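Local coordinates for probable aminotransferase (Pseudomonas aeruginosa, PDB 5YKR), which is of unconfirmed function but belongs to the class-III aminotransferase family and carries a covalently bound pyridoxal phosphate group, at residues P94-A99 and A344-E349; K158-N163 and E212-H217; S294-C299 and A337-T342. All blocks are in the same frame, centred on the assembly; numbering follows the deposited sequence.

Interactions 1 and 3 are neighbours, with centres about 12 Å apart, and both use helix 333-346. They touch directly, chiefly through Thr342 and Ala341. Interaction 2 is remote, its centre about 39 Å from that of interaction 1 and about 30 Å from that of interaction 3. Interactions 2 and 3 reach the same seven-stranded sheet, through strands 158-162 and 295-299. Along the chain, interaction 2 closes before interaction 3 opens, and both fall between 94-99 and 344-349. Interaction 1 thus joins the ends of a long span that includes modified Lys286, which carries the cofactor. Interactions 1 and 3 also lie where the second subunit touches; interaction 2 meets no other chain.

Interaction 1: P94-A99 and A344-E349; sequences PAVADA and AEVMTE
The carboxylate of Glu345 is the flat group nearest this contact, yet neither its faces nor its edges rest on 94-99. The Glu345 chain bends at chi2 (-65°), which leaves CD 5.1 Å from Ala95 CB. The aliphatic root of the side chain does the touching instead. Glu345 CB lies 3.9 Å from Ala95 CB, and CG of the same glutamate is almost as near. The backbones come closest here too, with Ala95 CA and Glu345 CA 6.8 Å apart.

One residue on, two valines meet through single methyls. Val96 CG2 is 3.7 Å from Val346 CG2, and the two side chains cross at about a right angle. Both valines hold CG1 opposite the backbone N (chi1 -180° and 178°). This places each CG2 beside its own N, where it can face the other.

The contact joins helix 94-104 to the C-terminal part of helix 333-346 in this class-III aminotransferase. A wider pi-type turn occurs at 344-346. Met347 N makes a probable hydrogen bond of this wide kind to Thr342 O. An inverse gamma turn centred on Met347 follows, with a weak Thr348 N to Val346 O bond. Thr348 then takes the N-cap position of helix 349-372, where its OG1 bonds Ala351 N.

Val96 also packs on the preceding turn, with its CG2 against Thr342. Phe89 and Gln93 cover more of Val346. Asp98 OD1 forms a salt bridge with Arg105 of the second subunit.

Interaction 2: K158-N163 and E212-H217; sequences KVVVFN and EAALAH
Val160 and Ala214 mark the closest approach of the two backbones, with their CA atoms 7.8 Å apart. Residues 158-162 form a strand, and 212-217 begins in a helix. A regular Ala216 N to Glu212 O bond of 2.9 Å spans the helical turn. A weak bond from His217 N to Ala214 O follows. No hydrogen bond crosses between the segments.

Side chains therefore make the contact, and one methyl does the work on the strand side. Val160 CG2 lies 4.0 Å from Leu215 CD2 and 4.3 Å from Ala214 CB. CG1 of Val160 sits opposite the backbone N (chi1 165°), and this leaves CG2 beside N and facing the helix. Leu215 starts to one side of the strand. With CD1 anti to CA (chi2 -176°), the other branch, CD2, is the one that reaches the valine. The two chains cross at about a right angle.

The helix belongs to a beta-alpha-beta crossover. Helix 208-215 links strand 200-203 to strand 220-225, which runs parallel to it, and strand 158-162 lies between them in the sheet. The helix packs on this middle strand and on Val220 of the next, which touches both Val160 and Leu215. Leu248 of helix 241-251 adds a further apolar neighbour to Leu215.

Polar groups lie around this buried apolar patch. Lys158 NZ forms a salt bridge with Asp219 OD2, and Glu212 OE1 forms one with Arg251 NH1. Ala214 O lies in the plane of the His217 ring, at its edge, 3.1 Å from His217 CD2.

Interaction 3: S294-C299 and A337-T342; sequences SAVWGC and AAMRAT
Strand 295-299 is the antiparallel strand of the large-domain sheet of this fold type I aminotransferase, and helix 333-346 packs against its start through Met339. The strand lies between 132-136 and 281-284.

Met339 carries the whole helix side of the contact. Its chain is extended beyond CG (chi2 -179°, chi3 -176°), so the thioether end spans the gap to the strand. Met339 CE and SD both lie 3.8 Å from Val296 CG1. The two side chains run past each other in opposite directions. Met339 CE is also 3.8 Å from Ser294 CB, a less certain detail because Ser294 has two deposited conformers. The same methyl is 4.2 Å from Ala295 O. No hydrogen bond crosses the contact.

Ile288 touches both Val296 and Met339, and Val135 of strand 132-136 also meets Met339. Farther along the strand, Trp297 and Cys299 pack on Leu42 of the second subunit. Within the helix, Thr342 OG1 bonds Ala338 O at 2.8 Å, tilted 34° from the carbonyl plane, while Thr342 N reaches that oxygen from the other face.

Interaction 1: P94-A99 and A344-E349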
# COMPACT_ATOMS: atom_id res chain seq x y z
N PRO A 94 -5.70 -14.72 -18.56
CA PRO A 94 -7.13 -14.87 -18.59
C PRO A 94 -7.77 -15.38 -17.29
O PRO A 94 -8.84 -14.87 -16.90
CB PRO A 94 -7.37 -15.86 -19.73
CG PRO A 94 -6.18 -15.78 -20.54
CD PRO A 94 -5.04 -15.32 -19.73
N ALA A 95 -7.13 -16.33 -16.60
CA ALA A 95 -7.74 -16.82 -15.37
C ALA A 95 -7.80 -15.73 -14.30
O ALA A 95 -8.74 -15.67 -13.48
CB ALA A 95 -6.99 -18.02 -14.83
N VAL A 96 -6.77 -14.88 -14.28
CA VAL A 96 -6.65 -13.87 -13.28
C VAL A 96 -7.60 -12.73 -13.57
O VAL A 96 -8.35 -12.28 -12.69
CB VAL A 96 -5.20 -13.39 -13.10
CG1 VAL A 96 -5.08 -12.32 -12.02
CG2 VAL A 96 -4.26 -14.56 -12.79
N ALA A 97 -7.64 -12.28 -14.82
CA ALA A 97 -8.60 -11.26 -15.23
C ALA A 97 -10.04 -11.70 -15.02
O ALA A 97 -10.87 -10.91 -14.53
CB ALA A 97 -8.39 -10.85 -16.66
N ASP A 98 -10.34 -12.97 -15.32
CA ASP A 98 -11.67 -13.51 -15.10
C ASP A 98 -12.04 -13.53 -13.62
O ASP A 98 -13.18 -13.20 -13.25
CB ASP A 98 -11.84 -14.92 -15.69
CG ASP A 98 -11.97 -14.92 -17.24
OD1 ASP A 98 -12.09 -13.84 -17.91
OD2 ASP A 98 -11.92 -16.05 -17.76
N ALA A 99 -11.07 -13.93 -12.78
CA ALA A 99 -11.32 -13.98 -11.34
C ALA A 99 -11.57 -12.56 -10.79
O ALA A 99 -12.45 -12.36 -9.92
CB ALA A 99 -10.16 -14.61 -10.62
N ALA A 344 -3.21 -21.00 -8.49
CA ALA A 344 -3.80 -22.27 -9.02
C ALA A 344 -3.51 -22.47 -10.50
O ALA A 344 -3.30 -23.59 -10.95
CB ALA A 344 -5.29 -22.28 -8.78
N GLU A 345 -3.54 -21.38 -11.27
CA GLU A 345 -3.56 -21.46 -12.72
C GLU A 345 -2.36 -20.91 -13.44
O GLU A 345 -2.13 -21.29 -14.59
CB GLU A 345 -4.83 -20.81 -13.28
CG GLU A 345 -6.12 -21.28 -12.65
CD GLU A 345 -6.45 -22.73 -12.91
OE1 GLU A 345 -5.99 -23.30 -13.94
OE2 GLU A 345 -7.15 -23.30 -12.08
N VAL A 346 -1.58 -20.04 -12.79
CA VAL A 346 -0.53 -19.31 -13.49
C VAL A 346 0.89 -19.72 -13.08
O VAL A 346 1.72 -19.98 -13.91
CB VAL A 346 -0.74 -17.78 -13.32
CG1 VAL A 346 0.36 -16.99 -13.99
CG2 VAL A 346 -2.09 -17.38 -13.89
N MET A 347 1.17 -19.72 -11.78
CA MET A 347 2.51 -19.97 -11.23
C MET A 347 2.76 -21.46 -11.09
O MET A 347 2.93 -21.98 -9.99
CB MET A 347 2.62 -19.26 -9.87
CG MET A 347 2.62 -17.78 -10.00
SD MET A 347 2.78 -16.89 -8.47
CE MET A 347 4.34 -17.47 -7.85
N THR A 348 2.76 -22.13 -12.24
CA THR A 348 2.89 -23.57 -12.31
C THR A 348 4.28 -24.00 -12.75
O THR A 348 5.06 -23.23 -13.29
CB THR A 348 1.88 -24.16 -13.30
OG1 THR A 348 2.21 -23.68 -14.62
CG2 THR A 348 0.48 -23.76 -12.91
N GLU A 349 4.57 -25.28 -12.55
CA GLU A 349 5.85 -25.85 -13.00
C GLU A 349 5.98 -25.68 -14.52
O GLU A 349 7.05 -25.35 -15.01
CB GLU A 349 5.95 -27.35 -12.65
CG GLU A 349 7.22 -28.06 -13.13
CD GLU A 349 7.29 -29.51 -12.62
OE1 GLU A 349 7.72 -29.64 -11.46
OE2 GLU A 349 6.93 -30.50 -13.33

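Interaction 2: K158-N163 and E212-H217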
# COMPACT_ATOMS: atom_id res chain seq x y z
N LYS A 158 17.07 -2.64 16.34
CA LYS A 158 17.81 -2.51 15.09
C LYS A 158 17.46 -3.58 14.07
O LYS A 158 17.15 -4.69 14.44
CB LYS A 158 19.33 -2.42 15.30
CG LYS A 158 19.57 -1.28 16.27
CD LYS A 158 20.86 -0.65 16.18
CE LYS A 158 20.88 0.46 17.20
NZ LYS A 158 22.20 0.42 17.58
N VAL A 159 17.50 -3.20 12.81
CA VAL A 159 17.37 -4.13 11.70
C VAL A 159 18.71 -4.11 10.96
O VAL A 159 19.27 -3.03 10.73
CB VAL A 159 16.21 -3.76 10.73
CG1 VAL A 159 16.36 -2.40 10.05
CG2 VAL A 159 16.08 -4.73 9.60
N VAL A 160 19.17 -5.28 10.54
CA VAL A 160 20.28 -5.38 9.61
C VAL A 160 19.72 -5.42 8.19
O VAL A 160 18.87 -6.27 7.86
CB VAL A 160 21.16 -6.64 9.87
CG1 VAL A 160 22.09 -6.92 8.69
CG2 VAL A 160 21.99 -6.42 11.17
N VAL A 161 20.27 -4.55 7.36
CA VAL A 161 20.08 -4.59 5.93
C VAL A 161 21.48 -4.61 5.26
O VAL A 161 22.51 -4.36 5.90
CB VAL A 161 19.21 -3.49 5.37
CG1 VAL A 161 17.81 -3.55 5.97
CG2 VAL A 161 19.84 -2.12 5.60
N PHE A 162 21.49 -4.92 3.96
CA PHE A 162 22.72 -4.99 3.18
C PHE A 162 22.90 -3.78 2.28
O PHE A 162 21.94 -3.19 1.77
CB PHE A 162 22.77 -6.32 2.39
CG PHE A 162 22.81 -7.52 3.30
CD1 PHE A 162 23.96 -7.85 3.97
CD2 PHE A 162 21.70 -8.26 3.56
CE1 PHE A 162 24.02 -8.91 4.84
CE2 PHE A 162 21.75 -9.31 4.45
CZ PHE A 162 22.90 -9.65 5.10
N ASN A 163 24.16 -3.40 2.06
CA ASN A 163 24.43 -2.21 1.28
C ASN A 163 23.89 -2.42 -0.16
O ASN A 163 24.10 -3.49 -0.76
CB ASN A 163 25.95 -1.91 1.28
CG ASN A 163 26.29 -0.53 0.77
OD1 ASN A 163 25.53 0.43 0.90
ND2 ASN A 163 27.45 -0.45 0.06
N GLU A 212 28.46 -11.22 11.76
CA GLU A 212 28.66 -11.65 13.14
C GLU A 212 28.89 -10.45 14.07
O GLU A 212 28.27 -10.33 15.14
CB GLU A 212 29.82 -12.64 13.20
CG GLU A 212 30.31 -12.99 14.59
CD GLU A 212 29.32 -13.63 15.51
OE1 GLU A 212 28.73 -14.60 15.03
OE2 GLU A 212 29.16 -13.22 16.72
N ALA A 213 29.78 -9.55 13.62
CA ALA A 213 30.08 -8.37 14.44
C ALA A 213 28.83 -7.50 14.69
O ALA A 213 28.61 -6.97 15.79
CB ALA A 213 31.19 -7.53 13.83
N ALA A 214 28.00 -7.37 13.67
CA ALA A 214 26.75 -6.61 13.83
C ALA A 214 25.77 -7.26 14.81
O ALA A 214 25.24 -6.61 15.69
CB ALA A 214 26.07 -6.43 12.47
N LEU A 215 25.53 -8.56 14.64
CA LEU A 215 24.57 -9.27 15.50
C LEU A 215 25.03 -9.39 16.95
O LEU A 215 24.20 -9.42 17.86
CB LEU A 215 24.27 -10.66 14.95
CG LEU A 215 23.72 -10.72 13.54
CD1 LEU A 215 23.36 -12.16 13.18
CD2 LEU A 215 22.54 -9.79 13.31
N ALA A 216 26.36 -9.41 17.15
CA ALA A 216 26.90 -9.61 18.49
C ALA A 216 26.57 -8.48 19.46
O ALA A 216 26.65 -8.64 20.67
CB ALA A 216 28.43 -9.81 18.43
N HIS A 217 26.18 -7.32 18.94
CA HIS A 217 25.74 -6.22 19.83
C HIS A 217 24.50 -6.58 20.63
O HIS A 217 24.21 -5.93 21.64
CB HIS A 217 25.53 -4.91 19.09
CG HIS A 217 26.76 -4.42 18.41
ND1 HIS A 217 27.79 -3.79 19.07
CD2 HIS A 217 27.16 -4.58 17.13
CE1 HIS A 217 28.73 -3.51 18.19
NE2 HIS A 217 28.39 -3.97 17.02

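Interaction 3: S294-C299 and A337-T342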
# COMPACT_ATOMS: atom_id res chain seq x y z
N SER A 294 -0.76 -5.65 -3.88
CA SER A 294 -0.85 -6.76 -2.93
C SER A 294 0.52 -7.28 -2.57
O SER A 294 1.49 -7.09 -3.32
CB SER A 294 -1.65 -7.94 -3.50
OG SER A 294 -2.90 -7.63 -4.05
N ALA A 295 0.59 -7.92 -1.40
CA ALA A 295 1.71 -8.78 -1.06
C ALA A 295 1.23 -9.77 -0.01
O ALA A 295 0.20 -9.54 0.65
CB ALA A 295 2.91 -7.97 -0.52
N VAL A 296 2.01 -10.85 0.16
CA VAL A 296 1.82 -11.74 1.27
C VAL A 296 3.09 -11.78 2.10
O VAL A 296 4.21 -11.58 1.59
CB VAL A 296 1.46 -13.18 0.80
CG1 VAL A 296 0.10 -13.19 0.11
CG2 VAL A 296 2.53 -13.80 -0.10
N TRP A 297 2.94 -12.09 3.38
CA TRP A 297 4.05 -12.46 4.20
C TRP A 297 3.68 -13.64 5.04
O TRP A 297 2.54 -13.76 5.47
CB TRP A 297 4.62 -11.31 4.99
CG TRP A 297 3.80 -10.71 6.00
CD1 TRP A 297 3.00 -9.62 5.86
CD2 TRP A 297 3.74 -11.11 7.37
NE1 TRP A 297 2.43 -9.31 7.08
CE2 TRP A 297 2.87 -10.21 8.03
CE3 TRP A 297 4.33 -12.16 8.11
CZ2 TRP A 297 2.55 -10.32 9.39
CZ3 TRP A 297 4.03 -12.25 9.46
CH2 TRP A 297 3.20 -11.33 10.08
N GLY A 298 4.67 -14.46 5.29
CA GLY A 298 4.51 -15.68 6.08
C GLY A 298 5.57 -15.83 7.14
O GLY A 298 6.61 -15.19 7.05
N CYS A 299 5.25 -16.62 8.18
CA CYS A 299 6.22 -16.87 9.23
C CYS A 299 6.12 -18.27 9.76
O CYS A 299 5.09 -18.96 9.61
CB CYS A 299 6.07 -15.87 10.35
SG CYS A 299 4.56 -15.99 11.35
N ALA A 337 -9.21 -13.29 -4.57
CA ALA A 337 -9.65 -13.95 -5.80
C ALA A 337 -8.51 -13.99 -6.84
O ALA A 337 -8.28 -15.00 -7.51
CB ALA A 337 -10.85 -13.25 -6.36
N ALA A 338 -7.82 -12.85 -6.99
CA ALA A 338 -6.72 -12.77 -7.95
C ALA A 338 -5.56 -13.66 -7.55
O ALA A 338 -4.92 -14.28 -8.42
CB ALA A 338 -6.27 -11.32 -8.13
N MET A 339 -5.23 -13.70 -6.27
CA MET A 339 -4.17 -14.59 -5.77
C MET A 339 -4.51 -16.06 -6.02
O MET A 339 -3.64 -16.86 -6.38
CB MET A 339 -3.92 -14.40 -4.26
CG MET A 339 -3.30 -13.10 -3.93
SD MET A 339 -3.04 -13.07 -2.11
CE MET A 339 -2.43 -11.38 -2.09
N ARG A 340 -5.77 -16.42 -5.77
CA ARG A 340 -6.16 -17.80 -5.95
C ARG A 340 -5.94 -18.20 -7.40
O ARG A 340 -5.34 -19.25 -7.69
CB ARG A 340 -7.58 -18.04 -5.51
CG ARG A 340 -8.09 -19.44 -5.80
CD ARG A 340 -9.40 -19.66 -5.15
NE ARG A 340 -9.85 -21.04 -5.30
CZ ARG A 340 -10.89 -21.55 -4.67
NH1 ARG A 340 -11.65 -20.78 -3.88
NH2 ARG A 340 -11.12 -22.84 -4.80
N ALA A 341 -6.42 -17.36 -8.34
CA ALA A 341 -6.20 -17.66 -9.73
C ALA A 341 -4.73 -17.74 -10.08
O ALA A 341 -4.29 -18.59 -10.86
CB ALA A 341 -6.90 -16.64 -10.60
N THR A 342 -3.93 -16.82 -9.54
CA THR A 342 -2.52 -16.83 -9.83
C THR A 342 -1.83 -18.09 -9.37
O THR A 342 -1.06 -18.71 -10.14
CB THR A 342 -1.87 -15.56 -9.20
OG1 THR A 342 -2.44 -14.40 -9.79
CG2 THR A 342 -0.36 -15.58 -9.40